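Local coordinates for protein sesquisabinene B synthase 2 (Santalum album, PDB 6A2D) that probably cyclises farnesyl diphosphate to the sesquiterpene sesquisabinene B in a magnesium-dependent reaction, as a plant terpene synthase, at residues A[404-409]-A[475-480]; A[457-462]-A[498-503]. All coordinates share one frame; numbering follows the deposited sequence.

How the contacts relate
Along the chain the order is 404-409, 457-462, 475-480, 498-503, so the two contacts cross: each loop closed by one holds a single segment of the other. Contact 1 brings the start of helix 406-416 against the start of helix 477-485, 66 residues on; contact 2 brings the C-terminal part of helix 447-462 against helix 489-510 across 36 residues. Their centres lie 12 Å apart, and Asp-461 of contact 2 joins them through its carboxylate. Together they tie four helices of the metal-binding domain. Segments 457-462 and 475-480 reach the diphosphate-mimicking end of the farnesyl analogue 6R2 through Arg-457, Asn-460 and Lys-476, while helix 489-510 backs 457-462 from behind.

Contact 1: residues A[404-409]-A[475-480]; sequences PTLEEY and LKSIQC. With 6R2 ([bis(chloranyl)-[oxidanyl-[(2~{E},6~{E})-3,7,11-trimethyldodeca-2,6,10-trienoxy]phosphoryl]methyl]phosphonic acid), chain C.
At the diphosphate end of the class I terpene synthase active site, the N-terminal ends of two helices meet, with Tyr-409 and Cys-480 at the middle of the contact. The Cys-480 sulfur makes an oblique sulfur-aromatic contact, SG lying 4.3 Å from the centroid of the Tyr-409 ring and 35° off its normal. The same sulfur reaches the root of the tyrosine, with Tyr-409 CB 3.6 Å from Cys-480 SG. CG of Tyr-409 stands anti to the backbone N (chi1 169°), which carries the ring across the turn that leads into helix 477-485. There the carbonyl carbon C of Lys-476 lies over one face, toward the rim, while Tyr-409 CE1 comes to 3.1 Å from the carbonyl oxygen of Leu-475.

Pro-404 and Leu-475 form an apolar pair, their side chains roughly perpendicular, CD of the proline 3.6 Å from CD2 of the leucine. Separately, Leu-406 CD1 lies against the carbonyl oxygen of Ser-477, 3.4 Å away. Thr-405 and Glu-408 form a capping box at the start of helix 406-416: Glu-408 N gives a bond to Thr-405 OG1, and the return bond from Thr-405 N to Glu-408 OE1 is weak. From the other helix start, Lys-476, its chain bent at chi2, brings NZ to 2.7 Å from 6R2 OAH, a hydrogen bond to a phosphonate oxygen.

OD2 of Asp-461, on helix 447-462, is probably hydrogen-bonded to both Tyr-409 OH and Ser-477 OG. Trp-397 of helix 377-400 packs on Pro-404 and Leu-475, and helix 489-510 meets Leu-406 through Ile-496 and Leu-499.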
ATOM      1  N   PRO A 404     -17.568  -1.096 -39.013  1.00 43.68           N
ATOM      2  CA  PRO A 404     -17.607  -2.548 -38.883  1.00 37.19           C
ATOM      3  C   PRO A 404     -19.068  -2.991 -38.748  1.00 36.52           C
ATOM      4  O   PRO A 404     -19.901  -2.150 -38.389  1.00 33.76           O
ATOM      5  CB  PRO A 404     -16.845  -2.840 -37.583  1.00 39.30           C
ATOM      6  CG  PRO A 404     -17.055  -1.585 -36.755  1.00 42.27           C
ATOM      7  CD  PRO A 404     -17.206  -0.438 -37.747  1.00 42.88           C
ATOM      8  N   THR A 405     -19.338  -4.259 -39.025  1.00 28.25           N
ATOM      9  CA  THR A 405     -20.614  -4.921 -38.728  1.00 37.12           C
ATOM     10  C   THR A 405     -20.733  -5.049 -37.210  1.00 39.07           C
ATOM     11  O   THR A 405     -19.677  -4.899 -36.533  1.00 31.04           O
ATOM     12  CB  THR A 405     -20.613  -6.289 -39.395  1.00 35.20           C
ATOM     13  OG1 THR A 405     -19.367  -6.839 -38.990  1.00 29.95           O
ATOM     14  CG2 THR A 405     -20.644  -6.211 -40.909  1.00 42.75           C
ATOM     15  N   LEU A 406     -21.914  -5.428 -36.719  1.00 32.16           N
ATOM     16  CA  LEU A 406     -22.141  -5.667 -35.280  1.00 32.44           C
ATOM     17  C   LEU A 406     -21.267  -6.823 -34.788  1.00 32.75           C
ATOM     18  O   LEU A 406     -20.643  -6.661 -33.771  1.00 24.51           O
ATOM     19  CB  LEU A 406     -23.616  -5.935 -34.989  1.00 28.26           C
ATOM     20  CG  LEU A 406     -23.935  -5.994 -33.506  1.00 25.72           C
ATOM     21  CD1 LEU A 406     -23.499  -4.710 -32.821  1.00 25.66           C
ATOM     22  CD2 LEU A 406     -25.406  -6.268 -33.258  1.00 28.12           C
ATOM     23  N   GLU A 407     -21.226  -7.949 -35.490  1.00 37.92           N
ATOM     24  CA  GLU A 407     -20.419  -9.121 -35.055  1.00 43.43           C
ATOM     25  C   GLU A 407     -18.908  -8.807 -35.126  1.00 37.49           C
ATOM     26  O   GLU A 407     -18.235  -9.146 -34.170  1.00 43.15           O
ATOM     27  CB  GLU A 407     -20.824 -10.388 -35.802  1.00 49.44           C
ATOM     28  CG  GLU A 407     -21.470 -11.414 -34.871  1.00 52.08           C
ATOM     29  CD  GLU A 407     -22.994 -11.415 -34.753  1.00 52.18           C
ATOM     30  OE1 GLU A 407     -23.697 -10.566 -35.418  1.00 47.02           O
ATOM     31  OE2 GLU A 407     -23.484 -12.276 -34.000  1.00 49.13           O
ATOM     32  N   GLU A 408     -18.428  -8.046 -36.095  1.00 41.63           N
ATOM     33  CA  GLU A 408     -17.008  -7.625 -36.105  1.00 41.33           C
ATOM     34  C   GLU A 408     -16.761  -6.707 -34.906  1.00 35.91           C
ATOM     35  O   GLU A 408     -15.785  -6.940 -34.190  1.00 32.28           O
ATOM     36  CB  GLU A 408     -16.768  -6.798 -37.355  1.00 49.03           C
ATOM     37  CG  GLU A 408     -15.363  -6.262 -37.529  1.00 58.68           C
ATOM     38  CD  GLU A 408     -15.138  -5.628 -38.893  1.00 63.76           C
ATOM     39  OE1 GLU A 408     -16.127  -5.453 -39.632  1.00 55.33           O
ATOM     40  OE2 GLU A 408     -13.981  -5.337 -39.226  1.00 70.65           O
ATOM     41  N   TYR A 409     -17.620  -5.709 -34.721  1.00 26.04           N
ATOM     42  CA  TYR A 409     -17.493  -4.739 -33.624  1.00 23.78           C
ATOM     43  C   TYR A 409     -17.479  -5.486 -32.283  1.00 20.98           C
ATOM     44  O   TYR A 409     -16.538  -5.298 -31.544  1.00 20.58           O
ATOM     45  CB  TYR A 409     -18.564  -3.661 -33.702  1.00 24.08           C
ATOM     46  CG  TYR A 409     -18.623  -2.824 -32.451  1.00 23.21           C
ATOM     47  CD1 TYR A 409     -17.744  -1.794 -32.236  1.00 24.44           C
ATOM     48  CD2 TYR A 409     -19.568  -3.083 -31.483  1.00 23.49           C
ATOM     49  CE1 TYR A 409     -17.817  -1.014 -31.098  1.00 26.08           C
ATOM     50  CE2 TYR A 409     -19.658  -2.319 -30.340  1.00 23.59           C
ATOM     51  CZ  TYR A 409     -18.749  -1.316 -30.119  1.00 24.42           C
ATOM     52  OH  TYR A 409     -18.840  -0.590 -28.966  1.00 25.38           O
ATOM     53  N   LEU A 475     -18.707   3.432 -34.109  1.00 58.10           N
ATOM     54  CA  LEU A 475     -18.078   2.361 -33.288  1.00 58.70           C
ATOM     55  C   LEU A 475     -18.843   2.182 -31.963  1.00 53.29           C
ATOM     56  O   LEU A 475     -18.184   2.042 -30.891  1.00 46.92           O
ATOM     57  CB  LEU A 475     -16.597   2.701 -33.044  1.00 65.90           C
ATOM     58  CG  LEU A 475     -15.746   2.994 -34.289  1.00 69.53           C
ATOM     59  CD1 LEU A 475     -14.258   2.785 -33.996  1.00 64.98           C
ATOM     60  CD2 LEU A 475     -16.172   2.135 -35.477  1.00 64.65           C
ATOM     61  N   LYS A 476     -20.178   2.114 -32.009  1.00 42.13           N
ATOM     62  CA  LYS A 476     -20.957   1.525 -30.893  1.00 37.94           C
ATOM     63  C   LYS A 476     -22.004   0.587 -31.482  1.00 31.78           C
ATOM     64  O   LYS A 476     -22.302   0.734 -32.653  1.00 29.65           O
ATOM     65  CB  LYS A 476     -21.543   2.629 -30.010  1.00 42.64           C
ATOM     66  CG  LYS A 476     -20.517   3.572 -29.394  1.00 45.76           C
ATOM     67  CD  LYS A 476     -19.860   3.067 -28.124  1.00 48.00           C
ATOM     68  CE  LYS A 476     -18.978   4.118 -27.475  1.00 46.31           C
ATOM     69  NZ  LYS A 476     -18.864   3.967 -26.007  1.00 47.28           N
ATOM     70  N   SER A 477     -22.464  -0.365 -30.679  1.00 25.41           N
ATOM     71  CA  SER A 477     -23.392  -1.455 -31.039  1.00 24.04           C
ATOM     72  C   SER A 477     -24.540  -0.927 -31.929  1.00 26.65           C
ATOM     73  O   SER A 477     -24.836  -1.553 -32.937  1.00 22.58           O
ATOM     74  CB  SER A 477     -23.948  -2.081 -29.787  1.00 22.42           C
ATOM     75  OG  SER A 477     -22.946  -2.755 -29.039  1.00 23.74           O
ATOM     76  N   ILE A 478     -25.264   0.090 -31.477  1.00 26.66           N
ATOM     77  CA  ILE A 478     -26.537   0.502 -32.119  1.00 29.19           C
ATOM     78  C   ILE A 478     -26.192   1.002 -33.533  1.00 28.53           C
ATOM     79  O   ILE A 478     -26.785   0.521 -34.467  1.00 27.31           O
ATOM     80  CB  ILE A 478     -27.301   1.540 -31.266  1.00 30.38           C
ATOM     81  CG1 ILE A 478     -27.848   0.904 -29.981  1.00 28.99           C
ATOM     82  CG2 ILE A 478     -28.411   2.181 -32.078  1.00 32.91           C
ATOM     83  CD1 ILE A 478     -28.469   1.864 -29.001  1.00 30.63           C
ATOM     84  N   GLN A 479     -25.197   1.868 -33.669  1.00 28.55           N
ATOM     85  CA  GLN A 479     -24.821   2.475 -34.971  1.00 32.49           C
ATOM     86  C   GLN A 479     -24.233   1.395 -35.890  1.00 33.05           C
ATOM     87  O   GLN A 479     -24.512   1.443 -37.109  1.00 27.60           O
ATOM     88  CB  GLN A 479     -23.862   3.646 -34.767  1.00 36.42           C
ATOM     89  CG  GLN A 479     -23.585   4.428 -36.051  1.00 44.02           C
ATOM     90  CD  GLN A 479     -24.797   5.115 -36.646  1.00 44.69           C
ATOM     91  OE1 GLN A 479     -25.210   4.823 -37.766  1.00 52.49           O
ATOM     92  NE2 GLN A 479     -25.377   6.043 -35.907  1.00 47.55           N
ATOM     93  N   CYS A 480     -23.446   0.452 -35.355  1.00 27.93           N
ATOM     94  CA  CYS A 480     -22.879  -0.638 -36.182  1.00 31.10           C
ATOM     95  C   CYS A 480     -24.040  -1.427 -36.795  1.00 31.99           C
ATOM     96  O   CYS A 480     -23.954  -1.736 -37.967  1.00 29.31           O
ATOM     97  CB  CYS A 480     -21.962  -1.580 -35.415  1.00 33.60           C
ATOM     98  SG  CYS A 480     -20.361  -0.834 -35.069  1.00 42.18           S
TER
HETATM   99  OAG 6R2 C 900     -15.370   1.923 -25.516  1.00 29.45           O
HETATM  100  PAY 6R2 C 900     -15.244   3.277 -24.740  1.00 32.94           P
HETATM  101  OAH 6R2 C 900     -16.260   4.382 -25.423  1.00 33.61           O
HETATM  102  OAE 6R2 C 900     -13.834   3.849 -24.562  1.00 23.75           O
HETATM  103  CAX 6R2 C 900     -15.877   3.022 -23.068  1.00 32.90           C
HETATM  104 CLJ  6R2 C 900     -14.742   1.905 -22.330  1.00 33.04          CL
HETATM  105 CLK  6R2 C 900     -17.481   2.285 -23.088  1.00 32.97          CL
HETATM  106  PAZ 6R2 C 900     -15.924   4.593 -22.077  1.00 30.08           P
HETATM  107  OAI 6R2 C 900     -17.371   5.223 -22.387  1.00 33.94           O
HETATM  108  OAF 6R2 C 900     -14.724   5.454 -22.419  1.00 33.49           O
HETATM  109  OAT 6R2 C 900     -15.824   4.141 -20.511  1.00 36.20           O
HETATM  110  CAQ 6R2 C 900     -16.924   3.979 -19.649  1.00 39.92           C
HETATM  111  CAN 6R2 C 900     -17.104   2.488 -19.513  1.00 42.70           C
HETATM  112  CAW 6R2 C 900     -16.826   1.748 -18.209  1.00 46.52           C
HETATM  113  CAD 6R2 C 900     -16.547   2.535 -16.921  1.00 50.51           C
HETATM  114  CAS 6R2 C 900     -17.125   0.238 -18.137  1.00 44.12           C
HETATM  115  CAP 6R2 C 900     -15.872  -0.482 -17.724  1.00 36.74           C
HETATM  116  CAM 6R2 C 900     -15.847  -0.306 -16.205  1.00 29.82           C
HETATM  117  CAV 6R2 C 900     -14.589  -0.463 -15.408  1.00 30.11           C
HETATM  118  CAC 6R2 C 900     -13.250  -0.714 -16.104  1.00 30.19           C
HETATM  119  CAR 6R2 C 900     -14.662  -0.188 -13.951  1.00 29.87           C
HETATM  120  CAO 6R2 C 900     -14.166  -1.339 -13.171  1.00 30.20           C
HETATM  121  CAL 6R2 C 900     -15.191  -2.409 -13.093  1.00 27.61           C
HETATM  122  CAU 6R2 C 900     -15.061  -3.527 -12.057  1.00 26.66           C
HETATM  123  CAB 6R2 C 900     -14.022  -3.583 -10.963  1.00 28.23           C
HETATM  124  CAA 6R2 C 900     -16.078  -4.629 -12.077  1.00 30.16           C

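Contact 2: residues A[457-462]-A[498-503]; sequences RIINDL and GLVRMW. With 6R2 ([bis(chloranyl)-[oxidanyl-[(2~{E},6~{E})-3,7,11-trimethyldodeca-2,6,10-trienoxy]phosphoryl]methyl]phosphonic acid), chain C.
Ile-458 and Val-500 meet where two nearly antiparallel helices of the terpene synthase metal-binding domain pack together; the axes of 457-462 and 498-503 come within 10.2 Å, at 153° between their N-to-C directions. The contact between the helices is purely apolar. The side chains of Ile-458 and Val-500 run alongside one another in opposing senses, and their CG2 methyls press to 3.4 Å, tighter than ordinary van der Waals contact. The valine's CG2 is the shared point: Leu-462 CD1 comes to 3.8 Å from Val-500 CG2, and CG1 of Ile-459 is more distant from it. Beside this cluster, Ile-458 sends CD1 to CB of Leu-499. His-533 of helix 521-535 touches both Ile-459 and Val-500.

The polar work is done on another side of helix 447-462, which lines the diphosphate pocket. Arg-457 stays in reach of Asp-461, one turn on, because its chain is bent at chi2 (50°) and again at chi3. In their salt bridge Arg-457 NH1 donates to the syn lone pair of Asp-461 OD1, 3.1 Å away, an oxygen lying in the guanidinium plane. Arg-457 NE is held by the carbonyl oxygen of Ala-413, so the guanidinium is fixed in its rotation.

Asn-460, a magnesium ligand, brings OD1 to 3.1 Å from the chlorine CLK of 6R2. OAG of 6R2 sits at the guanidinium edge, near its plane, and takes two hydrogen bonds: from Arg-457 NH2 at 3.0 Å and NH1 at 3.2 Å.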
ATOM      1  N   ARG A 457     -20.438  -5.048 -22.588  1.00 14.88           N
ATOM      2  CA  ARG A 457     -20.216  -4.122 -23.712  1.00 14.25           C
ATOM      3  C   ARG A 457     -21.546  -3.655 -24.265  1.00 14.41           C
ATOM      4  O   ARG A 457     -21.745  -2.453 -24.369  1.00 16.68           O
ATOM      5  CB  ARG A 457     -19.394  -4.782 -24.822  1.00 14.85           C
ATOM      6  CG  ARG A 457     -19.391  -4.022 -26.136  1.00 15.12           C
ATOM      7  CD  ARG A 457     -19.047  -2.562 -25.967  1.00 16.82           C
ATOM      8  NE  ARG A 457     -17.662  -2.330 -25.588  1.00 15.63           N
ATOM      9  CZ  ARG A 457     -17.140  -1.144 -25.383  1.00 16.99           C
ATOM     10  NH1 ARG A 457     -17.916  -0.076 -25.443  1.00 17.27           N
ATOM     11  NH2 ARG A 457     -15.848  -1.028 -25.093  1.00 18.98           N
ATOM     12  N   ILE A 458     -22.460  -4.552 -24.532  1.00 14.86           N
ATOM     13  CA  ILE A 458     -23.741  -4.144 -25.170  1.00 17.56           C
ATOM     14  C   ILE A 458     -24.533  -3.293 -24.163  1.00 16.95           C
ATOM     15  O   ILE A 458     -25.145  -2.304 -24.558  1.00 15.88           O
ATOM     16  CB  ILE A 458     -24.495  -5.393 -25.627  1.00 21.72           C
ATOM     17  CG1 ILE A 458     -23.927  -5.891 -26.956  1.00 25.13           C
ATOM     18  CG2 ILE A 458     -25.974  -5.142 -25.725  1.00 28.02           C
ATOM     19  CD1 ILE A 458     -24.475  -7.242 -27.306  1.00 33.21           C
ATOM     20  N   ILE A 459     -24.529  -3.681 -22.899  1.00 15.69           N
ATOM     21  CA  ILE A 459     -25.279  -2.912 -21.864  1.00 15.75           C
ATOM     22  C   ILE A 459     -24.715  -1.494 -21.778  1.00 17.38           C
ATOM     23  O   ILE A 459     -25.496  -0.532 -21.736  1.00 18.28           O
ATOM     24  CB  ILE A 459     -25.231  -3.631 -20.517  1.00 15.03           C
ATOM     25  CG1 ILE A 459     -26.041  -4.924 -20.569  1.00 14.99           C
ATOM     26  CG2 ILE A 459     -25.717  -2.696 -19.409  1.00 17.09           C
ATOM     27  CD1 ILE A 459     -25.724  -5.874 -19.438  1.00 14.45           C
ATOM     28  N   ASN A 460     -23.397  -1.348 -21.731  1.00 17.35           N
ATOM     29  CA  ASN A 460     -22.737  -0.021 -21.724  1.00 18.12           C
ATOM     30  C   ASN A 460     -23.163   0.766 -22.976  1.00 19.11           C
ATOM     31  O   ASN A 460     -23.520   1.951 -22.825  1.00 18.65           O
ATOM     32  CB  ASN A 460     -21.229  -0.178 -21.669  1.00 20.43           C
ATOM     33  CG  ASN A 460     -20.505   1.072 -21.243  1.00 25.05           C
ATOM     34  OD1 ASN A 460     -20.418   2.043 -22.003  1.00 20.87           O
ATOM     35  ND2 ASN A 460     -19.899   1.001 -20.069  1.00 27.82           N
ATOM     36  N   ASP A 461     -23.143   0.148 -24.153  1.00 18.49           N
ATOM     37  CA  ASP A 461     -23.496   0.838 -25.423  1.00 19.13           C
ATOM     38  C   ASP A 461     -24.960   1.314 -25.419  1.00 20.70           C
ATOM     39  O   ASP A 461     -25.234   2.344 -26.009  1.00 22.96           O
ATOM     40  CB  ASP A 461     -23.167  -0.032 -26.633  1.00 17.83           C
ATOM     41  CG  ASP A 461     -21.681  -0.202 -26.896  1.00 18.58           C
ATOM     42  OD1 ASP A 461     -20.880   0.280 -26.093  1.00 17.44           O
ATOM     43  OD2 ASP A 461     -21.347  -0.820 -27.902  1.00 19.84           O
ATOM     44  N   LEU A 462     -25.849   0.573 -24.772  1.00 21.60           N
ATOM     45  CA  LEU A 462     -27.292   0.917 -24.728  1.00 22.69           C
ATOM     46  C   LEU A 462     -27.519   2.095 -23.783  1.00 24.18           C
ATOM     47  O   LEU A 462     -28.535   2.753 -23.917  1.00 26.03           O
ATOM     48  CB  LEU A 462     -28.055  -0.322 -24.258  1.00 21.96           C
ATOM     49  CG  LEU A 462     -28.404  -1.341 -25.337  1.00 22.39           C
ATOM     50  CD1 LEU A 462     -29.003  -2.583 -24.712  1.00 22.51           C
ATOM     51  CD2 LEU A 462     -29.358  -0.749 -26.355  1.00 24.24           C
ATOM     52  N   GLY A 498     -32.734  -7.232 -27.600  1.00 21.95           N
ATOM     53  CA  GLY A 498     -32.955  -8.657 -27.833  1.00 19.48           C
ATOM     54  C   GLY A 498     -31.699  -9.476 -27.650  1.00 20.23           C
ATOM     55  O   GLY A 498     -31.777 -10.579 -27.055  1.00 21.22           O
ATOM     56  N   LEU A 499     -30.554  -8.956 -28.091  1.00 24.09           N
ATOM     57  CA  LEU A 499     -29.243  -9.635 -27.869  1.00 21.35           C
ATOM     58  C   LEU A 499     -28.972  -9.709 -26.368  1.00 19.00           C
ATOM     59  O   LEU A 499     -28.477 -10.735 -25.903  1.00 17.12           O
ATOM     60  CB  LEU A 499     -28.139  -8.855 -28.590  1.00 24.17           C
ATOM     61  CG  LEU A 499     -28.169  -8.913 -30.124  1.00 25.56           C
ATOM     62  CD1 LEU A 499     -26.934  -8.266 -30.709  1.00 25.91           C
ATOM     63  CD2 LEU A 499     -28.287 -10.342 -30.619  1.00 27.14           C
ATOM     64  N   VAL A 500     -29.296  -8.658 -25.621  1.00 18.22           N
ATOM     65  CA  VAL A 500     -29.108  -8.687 -24.140  1.00 18.34           C
ATOM     66  C   VAL A 500     -29.893  -9.874 -23.577  1.00 19.92           C
ATOM     67  O   VAL A 500     -29.320 -10.633 -22.754  1.00 18.84           O
ATOM     68  CB  VAL A 500     -29.531  -7.375 -23.468  1.00 17.61           C
ATOM     69  CG1 VAL A 500     -29.647  -7.547 -21.943  1.00 16.98           C
ATOM     70  CG2 VAL A 500     -28.585  -6.243 -23.832  1.00 17.61           C
ATOM     71  N   ARG A 501     -31.167 -10.020 -23.968  1.00 21.62           N
ATOM     72  CA  ARG A 501     -32.072 -11.070 -23.415  1.00 21.82           C
ATOM     73  C   ARG A 501     -31.528 -12.436 -23.826  1.00 19.44           C
ATOM     74  O   ARG A 501     -31.462 -13.341 -22.982  1.00 20.08           O
ATOM     75  CB  ARG A 501     -33.528 -10.840 -23.845  1.00 23.49           C
ATOM     76  CG  ARG A 501     -34.137  -9.604 -23.196  1.00 25.10           C
ATOM     77  CD  ARG A 501     -35.644  -9.512 -23.412  1.00 27.62           C
ATOM     78  NE  ARG A 501     -35.979  -9.525 -24.821  1.00 26.36           N
ATOM     79  CZ  ARG A 501     -36.115  -8.470 -25.590  1.00 27.11           C
ATOM     80  NH1 ARG A 501     -35.927  -7.257 -25.119  1.00 29.11           N
ATOM     81  NH2 ARG A 501     -36.415  -8.635 -26.866  1.00 34.90           N
ATOM     82  N   MET A 502     -31.066 -12.553 -25.060  1.00 20.86           N
ATOM     83  CA  MET A 502     -30.509 -13.836 -25.580  1.00 20.88           C
ATOM     84  C   MET A 502     -29.258 -14.231 -24.795  1.00 16.87           C
ATOM     85  O   MET A 502     -29.165 -15.363 -24.349  1.00 19.62           O
ATOM     86  CB  MET A 502     -30.176 -13.727 -27.067  1.00 20.51           C
ATOM     87  CG  MET A 502     -29.601 -15.013 -27.606  1.00 25.06           C
ATOM     88  SD  MET A 502     -27.808 -15.045 -27.496  1.00 31.76           S
ATOM     89  CE  MET A 502     -27.430 -13.713 -28.635  1.00 25.69           C
ATOM     90  N   TRP A 503     -28.310 -13.328 -24.585  1.00 18.75           N
ATOM     91  CA  TRP A 503     -27.052 -13.701 -23.872  1.00 17.81           C
ATOM     92  C   TRP A 503     -27.322 -13.998 -22.400  1.00 17.26           C
ATOM     93  O   TRP A 503     -26.751 -14.978 -21.863  1.00 16.59           O
ATOM     94  CB  TRP A 503     -25.983 -12.631 -24.048  1.00 18.12           C
ATOM     95  CG  TRP A 503     -25.342 -12.611 -25.396  1.00 16.57           C
ATOM     96  CD1 TRP A 503     -25.381 -11.638 -26.342  1.00 16.24           C
ATOM     97  CD2 TRP A 503     -24.428 -13.607 -25.879  1.00 16.90           C
ATOM     98  NE1 TRP A 503     -24.614 -12.001 -27.423  1.00 16.41           N
ATOM     99  CE2 TRP A 503     -24.067 -13.228 -27.184  1.00 15.40           C
ATOM    100  CE3 TRP A 503     -24.042 -14.863 -25.404  1.00 16.98           C
ATOM    101  CZ2 TRP A 503     -23.192 -13.984 -27.950  1.00 16.05           C
ATOM    102  CZ3 TRP A 503     -23.175 -15.614 -26.175  1.00 18.51           C
ATOM    103  CH2 TRP A 503     -22.760 -15.175 -27.419  1.00 16.92           C
TER
HETATM  104  OAG 6R2 C 900     -15.370   1.923 -25.516  1.00 29.45           O
HETATM  105  PAY 6R2 C 900     -15.244   3.277 -24.740  1.00 32.94           P
HETATM  106  OAH 6R2 C 900     -16.260   4.382 -25.423  1.00 33.61           O
HETATM  107  OAE 6R2 C 900     -13.834   3.849 -24.562  1.00 23.75           O
HETATM  108  CAX 6R2 C 900     -15.877   3.022 -23.068  1.00 32.90           C
HETATM  109 CLJ  6R2 C 900     -14.742   1.905 -22.330  1.00 33.04          CL
HETATM  110 CLK  6R2 C 900     -17.481   2.285 -23.088  1.00 32.97          CL
HETATM  111  PAZ 6R2 C 900     -15.924   4.593 -22.077  1.00 30.08           P
HETATM  112  OAI 6R2 C 900     -17.371   5.223 -22.387  1.00 33.94           O
HETATM  113  OAF 6R2 C 900     -14.724   5.454 -22.419  1.00 33.49           O
HETATM  114  OAT 6R2 C 900     -15.824   4.141 -20.511  1.00 36.20           O
HETATM  115  CAQ 6R2 C 900     -16.924   3.979 -19.649  1.00 39.92           C
HETATM  116  CAN 6R2 C 900     -17.104   2.488 -19.513  1.00 42.70           C
HETATM  117  CAW 6R2 C 900     -16.826   1.748 -18.209  1.00 46.52           C
HETATM  118  CAD 6R2 C 900     -16.547   2.535 -16.921  1.00 50.51           C
HETATM  119  CAS 6R2 C 900     -17.125   0.238 -18.137  1.00 44.12           C
HETATM  120  CAP 6R2 C 900     -15.872  -0.482 -17.724  1.00 36.74           C
HETATM  121  CAM 6R2 C 900     -15.847  -0.306 -16.205  1.00 29.82           C
HETATM  122  CAV 6R2 C 900     -14.589  -0.463 -15.408  1.00 30.11           C
HETATM  123  CAC 6R2 C 900     -13.250  -0.714 -16.104  1.00 30.19           C
HETATM  124  CAR 6R2 C 900     -14.662  -0.188 -13.951  1.00 29.87           C
HETATM  125  CAO 6R2 C 900     -14.166  -1.339 -13.171  1.00 30.20           C
HETATM  126  CAL 6R2 C 900     -15.191  -2.409 -13.093  1.00 27.61           C
HETATM  127  CAU 6R2 C 900     -15.061  -3.527 -12.057  1.00 26.66           C
HETATM  128  CAB 6R2 C 900     -14.022  -3.583 -10.963  1.00 28.23           C
HETATM  129  CAA 6R2 C 900     -16.078  -4.629 -12.077  1.00 30.16           C